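Local coordinates for 16L protein (Yaba-like disease virus, PDB 6TQP) that binds a peptide and probably inhibits apoptosis of the infected host cell as a poxvirus Bcl-2-like protein, at residues K59-V71 with A101-N113. Residues are numbered along the deposited sequence; the frame is centred on the assembly and turned at random.
Sequences KPNLSYICSLLKV and AIISLISMIVEMN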
ATOM      1  N   LYS A  59      -3.489  -1.060  13.476  1.00 38.01           N
ATOM      2  CA  LYS A  59      -2.066  -0.912  13.768  1.00 36.08           C
ATOM      3  C   LYS A  59      -1.445  -2.182  14.336  1.00 33.40           C
ATOM      4  O   LYS A  59      -0.363  -2.566  13.870  1.00 36.14           O
ATOM      5  CB  LYS A  59      -1.858   0.271  14.725  1.00 35.73           C
ATOM      6  CG  LYS A  59      -0.404   0.707  14.855  1.00 50.79           C
ATOM      7  CD  LYS A  59      -0.294   2.014  15.651  1.00 56.11           C
ATOM      8  CE  LYS A  59       1.149   2.493  15.754  1.00 83.23           C
ATOM      9  NZ  LYS A  59       2.011   1.510  16.461  1.00 98.46           N
ATOM     10  N   PRO A  60      -2.050  -2.873  15.313  1.00 36.31           N
ATOM     11  CA  PRO A  60      -1.418  -4.108  15.812  1.00 36.76           C
ATOM     12  C   PRO A  60      -1.289  -5.170  14.737  1.00 33.67           C
ATOM     13  O   PRO A  60      -0.307  -5.925  14.713  1.00 32.41           O
ATOM     14  CB  PRO A  60      -2.359  -4.559  16.938  1.00 35.00           C
ATOM     15  CG  PRO A  60      -3.211  -3.387  17.244  1.00 37.41           C
ATOM     16  CD  PRO A  60      -3.334  -2.613  15.984  1.00 35.83           C
ATOM     17  N   ASN A  61      -2.269  -5.241  13.837  1.00 33.07           N
ATOM     18  CA  ASN A  61      -2.239  -6.249  12.780  1.00 34.61           C
ATOM     19  C   ASN A  61      -1.123  -5.956  11.792  1.00 35.72           C
ATOM     20  O   ASN A  61      -0.415  -6.870  11.342  1.00 31.73           O
ATOM     21  CB  ASN A  61      -3.590  -6.281  12.070  1.00 33.39           C
ATOM     22  CG  ASN A  61      -4.736  -6.417  13.028  1.00 36.50           C
ATOM     23  OD1 ASN A  61      -5.144  -5.446  13.687  1.00 31.91           O
ATOM     24  ND2 ASN A  61      -5.267  -7.623  13.129  1.00 37.58           N
ATOM     25  N   LEU A  62      -0.960  -4.683  11.431  1.00 28.87           N
ATOM     26  CA  LEU A  62       0.129  -4.295  10.548  1.00 25.43           C
ATOM     27  C   LEU A  62       1.481  -4.464  11.226  1.00 29.16           C
ATOM     28  O   LEU A  62       2.445  -4.905  10.589  1.00 34.42           O
ATOM     29  CB  LEU A  62      -0.053  -2.842  10.105  1.00 34.58           C
ATOM     30  CG  LEU A  62      -1.283  -2.553   9.243  1.00 29.46           C
ATOM     31  CD1 LEU A  62      -1.496  -1.051   9.084  1.00 34.11           C
ATOM     32  CD2 LEU A  62      -1.175  -3.185   7.874  1.00 28.36           C
ATOM     33  N   SER A  63       1.582  -4.097  12.506  1.00 31.85           N
ATOM     34  CA  SER A  63       2.839  -4.279  13.228  1.00 32.93           C
ATOM     35  C   SER A  63       3.217  -5.749  13.300  1.00 34.75           C
ATOM     36  O   SER A  63       4.402  -6.098  13.239  1.00 33.37           O
ATOM     37  CB  SER A  63       2.744  -3.704  14.644  1.00 35.62           C
ATOM     38  OG  SER A  63       2.492  -2.310  14.626  1.00 48.88           O
ATOM     39  N   TYR A  64       2.221  -6.623  13.453  1.00 36.58           N
ATOM     40  CA  TYR A  64       2.477  -8.059  13.456  1.00 29.11           C
ATOM     41  C   TYR A  64       3.062  -8.502  12.122  1.00 35.22           C
ATOM     42  O   TYR A  64       4.061  -9.229  12.075  1.00 34.19           O
ATOM     43  CB  TYR A  64       1.178  -8.796  13.768  1.00 33.62           C
ATOM     44  CG  TYR A  64       1.183 -10.286  13.478  1.00 31.44           C
ATOM     45  CD1 TYR A  64       1.844 -11.173  14.312  1.00 34.61           C
ATOM     46  CD2 TYR A  64       0.491 -10.799  12.396  1.00 31.97           C
ATOM     47  CE1 TYR A  64       1.842 -12.524  14.055  1.00 36.38           C
ATOM     48  CE2 TYR A  64       0.481 -12.147  12.129  1.00 37.67           C
ATOM     49  CZ  TYR A  64       1.151 -13.009  12.966  1.00 36.99           C
ATOM     50  OH  TYR A  64       1.138 -14.362  12.705  1.00 42.48           O
ATOM     51  N   ILE A  65       2.467  -8.050  11.020  1.00 30.08           N
ATOM     52  CA  ILE A  65       3.001  -8.376   9.703  1.00 27.67           C
ATOM     53  C   ILE A  65       4.448  -7.914   9.598  1.00 32.18           C
ATOM     54  O   ILE A  65       5.329  -8.650   9.135  1.00 31.77           O
ATOM     55  CB  ILE A  65       2.125  -7.743   8.610  1.00 27.21           C
ATOM     56  CG1 ILE A  65       0.736  -8.388   8.639  1.00 32.47           C
ATOM     57  CG2 ILE A  65       2.784  -7.888   7.229  1.00 27.12           C
ATOM     58  CD1 ILE A  65      -0.284  -7.672   7.776  1.00 29.58           C
ATOM     59  N   CYS A  66       4.711  -6.678  10.024  1.00 28.04           N
ATOM     60  CA  CYS A  66       6.067  -6.155   9.969  1.00 26.85           C
ATOM     61  C   CYS A  66       7.025  -7.001  10.798  1.00 34.56           C
ATOM     62  O   CYS A  66       8.205  -7.132  10.450  1.00 32.94           O
ATOM     63  CB  CYS A  66       6.079  -4.705  10.453  1.00 34.21           C
ATOM     64  SG  CYS A  66       5.232  -3.552   9.335  1.00 34.24           S
ATOM     65  N   SER A  67       6.551  -7.555  11.916  1.00 35.33           N
ATOM     66  CA  SER A  67       7.389  -8.473  12.684  1.00 37.58           C
ATOM     67  C   SER A  67       7.707  -9.714  11.864  1.00 33.33           C
ATOM     68  O   SER A  67       8.852 -10.180  11.832  1.00 36.85           O
ATOM     69  CB  SER A  67       6.706  -8.873  13.993  1.00 31.84           C
ATOM     70  OG  SER A  67       7.489  -9.828  14.682  1.00 35.36           O
ATOM     71  N   LEU A  68       6.701 -10.270  11.194  1.00 38.79           N
ATOM     72  CA  LEU A  68       6.958 -11.418  10.334  1.00 31.51           C
ATOM     73  C   LEU A  68       7.960 -11.064   9.245  1.00 35.32           C
ATOM     74  O   LEU A  68       8.875 -11.844   8.956  1.00 37.61           O
ATOM     75  CB  LEU A  68       5.658 -11.912   9.705  1.00 34.59           C
ATOM     76  CG  LEU A  68       4.577 -12.433  10.645  1.00 37.97           C
ATOM     77  CD1 LEU A  68       3.366 -12.877   9.819  1.00 30.15           C
ATOM     78  CD2 LEU A  68       5.084 -13.577  11.495  1.00 35.93           C
ATOM     79  N   LEU A  69       7.804  -9.887   8.633  1.00 34.36           N
ATOM     80  CA  LEU A  69       8.663  -9.464   7.531  1.00 29.90           C
ATOM     81  C   LEU A  69      10.053  -9.040   7.985  1.00 37.00           C
ATOM     82  O   LEU A  69      10.894  -8.730   7.131  1.00 37.94           O
ATOM     83  CB  LEU A  69       8.018  -8.299   6.779  1.00 29.53           C
ATOM     84  CG  LEU A  69       6.656  -8.562   6.151  1.00 34.32           C
ATOM     85  CD1 LEU A  69       6.042  -7.249   5.694  1.00 32.86           C
ATOM     86  CD2 LEU A  69       6.806  -9.524   4.999  1.00 35.43           C
ATOM     87  N   LYS A  70      10.307  -8.999   9.292  1.00 31.03           N
ATOM     88  CA  LYS A  70      11.608  -8.586   9.833  1.00 33.33           C
ATOM     89  C   LYS A  70      12.014  -7.211   9.299  1.00 38.57           C
ATOM     90  O   LYS A  70      13.135  -7.006   8.827  1.00 38.89           O
ATOM     91  CB  LYS A  70      12.678  -9.632   9.514  1.00 49.50           C
ATOM     92  CG  LYS A  70      12.279 -11.059   9.886  1.00 75.35           C
ATOM     93  CD  LYS A  70      13.165 -12.102   9.203  1.00 68.14           C
ATOM     94  CE  LYS A  70      14.543 -12.167   9.828  1.00 87.88           C
ATOM     95  NZ  LYS A  70      14.488 -12.674  11.228  1.00123.64           N
ATOM     96  N   VAL A  71      11.097  -6.248   9.407  1.00 37.47           N
ATOM     97  CA  VAL A  71      11.324  -4.935   8.808  1.00 38.37           C
ATOM     98  C   VAL A  71      12.492  -4.203   9.438  1.00 37.84           C
ATOM     99  O   VAL A  71      12.939  -3.183   8.899  1.00 43.69           O
ATOM    100  CB  VAL A  71      10.071  -4.049   8.914  1.00 42.94           C
ATOM    101  CG1 VAL A  71       8.919  -4.687   8.164  1.00 42.64           C
ATOM    102  CG2 VAL A  71       9.739  -3.777  10.386  1.00 42.29           C
ATOM    103  N   ALA A 101      -5.088  -1.870   2.146  1.00 30.32           N
ATOM    104  CA  ALA A 101      -4.390  -2.352   3.331  1.00 26.16           C
ATOM    105  C   ALA A 101      -2.890  -2.429   3.087  1.00 23.97           C
ATOM    106  O   ALA A 101      -2.094  -2.104   3.976  1.00 29.36           O
ATOM    107  CB  ALA A 101      -4.926  -3.715   3.752  1.00 32.41           C
ATOM    108  N   ILE A 102      -2.478  -2.846   1.887  1.00 25.89           N
ATOM    109  CA  ILE A 102      -1.046  -2.957   1.611  1.00 27.10           C
ATOM    110  C   ILE A 102      -0.396  -1.571   1.570  1.00 31.16           C
ATOM    111  O   ILE A 102       0.752  -1.396   2.000  1.00 28.03           O
ATOM    112  CB  ILE A 102      -0.806  -3.755   0.318  1.00 27.63           C
ATOM    113  CG1 ILE A 102      -1.126  -5.231   0.581  1.00 28.68           C
ATOM    114  CG2 ILE A 102       0.632  -3.599  -0.152  1.00 27.57           C
ATOM    115  CD1 ILE A 102      -1.142  -6.096  -0.667  1.00 29.03           C
ATOM    116  N   ILE A 103      -1.096  -0.564   1.051  1.00 28.59           N
ATOM    117  CA  ILE A 103      -0.524   0.786   1.085  1.00 23.99           C
ATOM    118  C   ILE A 103      -0.279   1.203   2.527  1.00 24.42           C
ATOM    119  O   ILE A 103       0.771   1.759   2.859  1.00 29.39           O
ATOM    120  CB  ILE A 103      -1.433   1.788   0.353  1.00 25.90           C
ATOM    121  CG1 ILE A 103      -1.517   1.411  -1.125  1.00 24.43           C
ATOM    122  CG2 ILE A 103      -0.910   3.233   0.527  1.00 28.18           C
ATOM    123  CD1 ILE A 103      -2.584   2.172  -1.897  1.00 29.87           C
ATOM    124  N   SER A 104      -1.232   0.912   3.412  1.00 24.37           N
ATOM    125  CA  SER A 104      -1.023   1.215   4.824  1.00 28.03           C
ATOM    126  C   SER A 104       0.152   0.426   5.387  1.00 28.88           C
ATOM    127  O   SER A 104       0.914   0.935   6.216  1.00 26.90           O
ATOM    128  CB  SER A 104      -2.288   0.918   5.628  1.00 31.44           C
ATOM    129  OG  SER A 104      -3.372   1.705   5.184  1.00 34.76           O
ATOM    130  N   LEU A 105       0.295  -0.834   4.976  1.00 27.68           N
ATOM    131  CA  LEU A 105       1.409  -1.648   5.447  1.00 28.20           C
ATOM    132  C   LEU A 105       2.745  -1.026   5.051  1.00 29.30           C
ATOM    133  O   LEU A 105       3.666  -0.916   5.872  1.00 30.25           O
ATOM    134  CB  LEU A 105       1.280  -3.068   4.880  1.00 28.99           C
ATOM    135  CG  LEU A 105       2.457  -3.991   5.191  1.00 30.21           C
ATOM    136  CD1 LEU A 105       2.575  -4.261   6.683  1.00 32.07           C
ATOM    137  CD2 LEU A 105       2.302  -5.265   4.399  1.00 26.79           C
ATOM    138  N   ILE A 106       2.870  -0.604   3.791  1.00 25.08           N
ATOM    139  CA  ILE A 106       4.107   0.038   3.331  1.00 25.59           C
ATOM    140  C   ILE A 106       4.380   1.290   4.143  1.00 28.61           C
ATOM    141  O   ILE A 106       5.527   1.559   4.527  1.00 26.95           O
ATOM    142  CB  ILE A 106       4.020   0.366   1.826  1.00 29.31           C
ATOM    143  CG1 ILE A 106       3.799  -0.896   0.998  1.00 37.31           C
ATOM    144  CG2 ILE A 106       5.297   1.058   1.315  1.00 30.65           C
ATOM    145  CD1 ILE A 106       3.245  -0.597  -0.339  1.00 67.50           C
ATOM    146  N   SER A 107       3.338   2.074   4.430  1.00 34.40           N
ATOM    147  CA  SER A 107       3.536   3.274   5.250  1.00 32.56           C
ATOM    148  C   SER A 107       4.173   2.920   6.583  1.00 38.51           C
ATOM    149  O   SER A 107       5.122   3.579   7.032  1.00 35.49           O
ATOM    150  CB  SER A 107       2.206   3.989   5.480  1.00 37.40           C
ATOM    151  OG  SER A 107       1.698   4.480   4.260  1.00 45.82           O
ATOM    152  N   MET A 108       3.661   1.876   7.238  1.00 34.45           N
ATOM    153  CA  MET A 108       4.248   1.465   8.505  1.00 36.15           C
ATOM    154  C   MET A 108       5.677   0.969   8.324  1.00 36.25           C
ATOM    155  O   MET A 108       6.550   1.291   9.134  1.00 39.10           O
ATOM    156  CB  MET A 108       3.411   0.378   9.160  1.00 35.23           C
ATOM    157  CG  MET A 108       4.016  -0.086  10.478  1.00 40.81           C
ATOM    158  SD  MET A 108       3.002  -1.340  11.258  1.00 37.95           S
ATOM    159  CE  MET A 108       1.692  -0.248  11.809  1.00 32.54           C
ATOM    160  N   ILE A 109       5.931   0.159   7.291  1.00 33.61           N
ATOM    161  CA  ILE A 109       7.292  -0.333   7.061  1.00 36.18           C
ATOM    162  C   ILE A 109       8.255   0.837   6.992  1.00 37.19           C
ATOM    163  O   ILE A 109       9.312   0.844   7.634  1.00 40.16           O
ATOM    164  CB  ILE A 109       7.352  -1.185   5.782  1.00 35.21           C
ATOM    165  CG1 ILE A 109       6.500  -2.441   5.951  1.00 32.30           C
ATOM    166  CG2 ILE A 109       8.808  -1.594   5.465  1.00 36.42           C
ATOM    167  CD1 ILE A 109       6.363  -3.278   4.694  1.00 36.11           C
ATOM    168  N   VAL A 110       7.882   1.859   6.222  1.00 31.35           N
ATOM    169  CA  VAL A 110       8.740   3.022   6.037  1.00 38.81           C
ATOM    170  C   VAL A 110       8.916   3.769   7.353  1.00 44.28           C
ATOM    171  O   VAL A 110      10.022   4.214   7.696  1.00 41.18           O
ATOM    172  CB  VAL A 110       8.141   3.912   4.933  1.00 51.15           C
ATOM    173  CG1 VAL A 110       8.567   5.341   5.062  1.00 86.99           C
ATOM    174  CG2 VAL A 110       8.516   3.357   3.552  1.00 42.05           C
ATOM    175  N   GLU A 111       7.826   3.924   8.110  1.00 40.27           N
ATOM    176  CA  GLU A 111       7.919   4.618   9.391  1.00 43.31           C
ATOM    177  C   GLU A 111       8.762   3.835  10.391  1.00 51.55           C
ATOM    178  O   GLU A 111       9.423   4.435  11.244  1.00 55.23           O
ATOM    179  CB  GLU A 111       6.519   4.872   9.951  1.00 49.12           C
ATOM    180  CG  GLU A 111       5.731   5.932   9.175  1.00 81.95           C
ATOM    181  CD  GLU A 111       4.347   6.183   9.752  1.00 96.00           C
ATOM    182  OE1 GLU A 111       3.912   5.405  10.628  1.00 87.83           O
ATOM    183  OE2 GLU A 111       3.698   7.162   9.328  1.00 80.91           O
ATOM    184  N   MET A 112       8.762   2.504  10.299  1.00 50.85           N
ATOM    185  CA  MET A 112       9.547   1.695  11.229  1.00 49.89           C
ATOM    186  C   MET A 112      11.025   1.679  10.856  1.00 56.07           C
ATOM    187  O   MET A 112      11.881   2.000  11.686  1.00 55.12           O
ATOM    188  CB  MET A 112       8.999   0.271  11.277  1.00 48.80           C
ATOM    189  CG  MET A 112       7.736   0.152  12.081  1.00 53.74           C
ATOM    190  SD  MET A 112       7.148  -1.537  12.170  1.00 52.86           S
ATOM    191  CE  MET A 112       5.857  -1.371  13.405  1.00 75.09           C
ATOM    192  N   ASN A 113      11.348   1.298   9.620  1.00 57.81           N
ATOM    193  CA  ASN A 113      12.740   1.118   9.228  1.00 50.27           C
ATOM    194  C   ASN A 113      13.454   2.437   8.898  1.00 49.81           C
ATOM    195  O   ASN A 113      14.588   2.402   8.411  1.00 55.40           O
ATOM    196  CB  ASN A 113      12.833   0.128   8.049  1.00 49.82           C
ATOM    197  CG  ASN A 113      12.358   0.712   6.728  1.00 57.44           C
ATOM    198  OD1 ASN A 113      12.127   1.913   6.604  1.00 58.05           O
ATOM    199  ND2 ASN A 113      12.234  -0.150   5.719  1.00 53.11           N
TER
HETATM  200  O   HOH W   1      13.180  -3.108   6.147  1.00 46.47           O
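L62, C66 and M108 interlock by knobs-into-holes packing where helix 38-68 crosses helix 96-113 in this all-helical Bcl-2-like fold, their segment axes 9.8 Å apart at closest and inclined by 65°. L62 sits among A101, S104, L105 and M108; its CD2 lies against the CB of L105 at 3.9 Å, and its CD1 reaches the CB of S104, whose hydroxyl is hydrogen-bonded to C51 O. In return, M108 enters the hole formed by K59, L62, S63 and C66. Its extended chi1 and chi2 carry SD to 3.3 Å from S63 N, and a bend at chi3 (-74°) then turns CE to 3.6 Å from L62 CB. The same turn of helix is tied internally by S63 OG, which donates to K59 O from above the carbonyl plane. C66 SG fills the next hole, touching M108 SD at 3.7 Å and I109 CG1, while L105 CD1 touches both that sulfur and I65 CG2. N61, Y64 and L68, together with I65, meet the bound peptide, consistent with a Bcl-2-type groove.

Packing thins toward solvent at K59, which meets the M108 methyl with its CG and its carbonyl O, and at the exposed M112, which stretches along the border, its SD 3.8 Å from C66 CB. Past the helix end, a Schellman motif at K70 brings back the buried V71, which extends the close packing, CG1 against I109 and CG2 against M112 SD. A water also links the two segments here, donating to V71 O at 2.8 Å and accepting from N113 ND2.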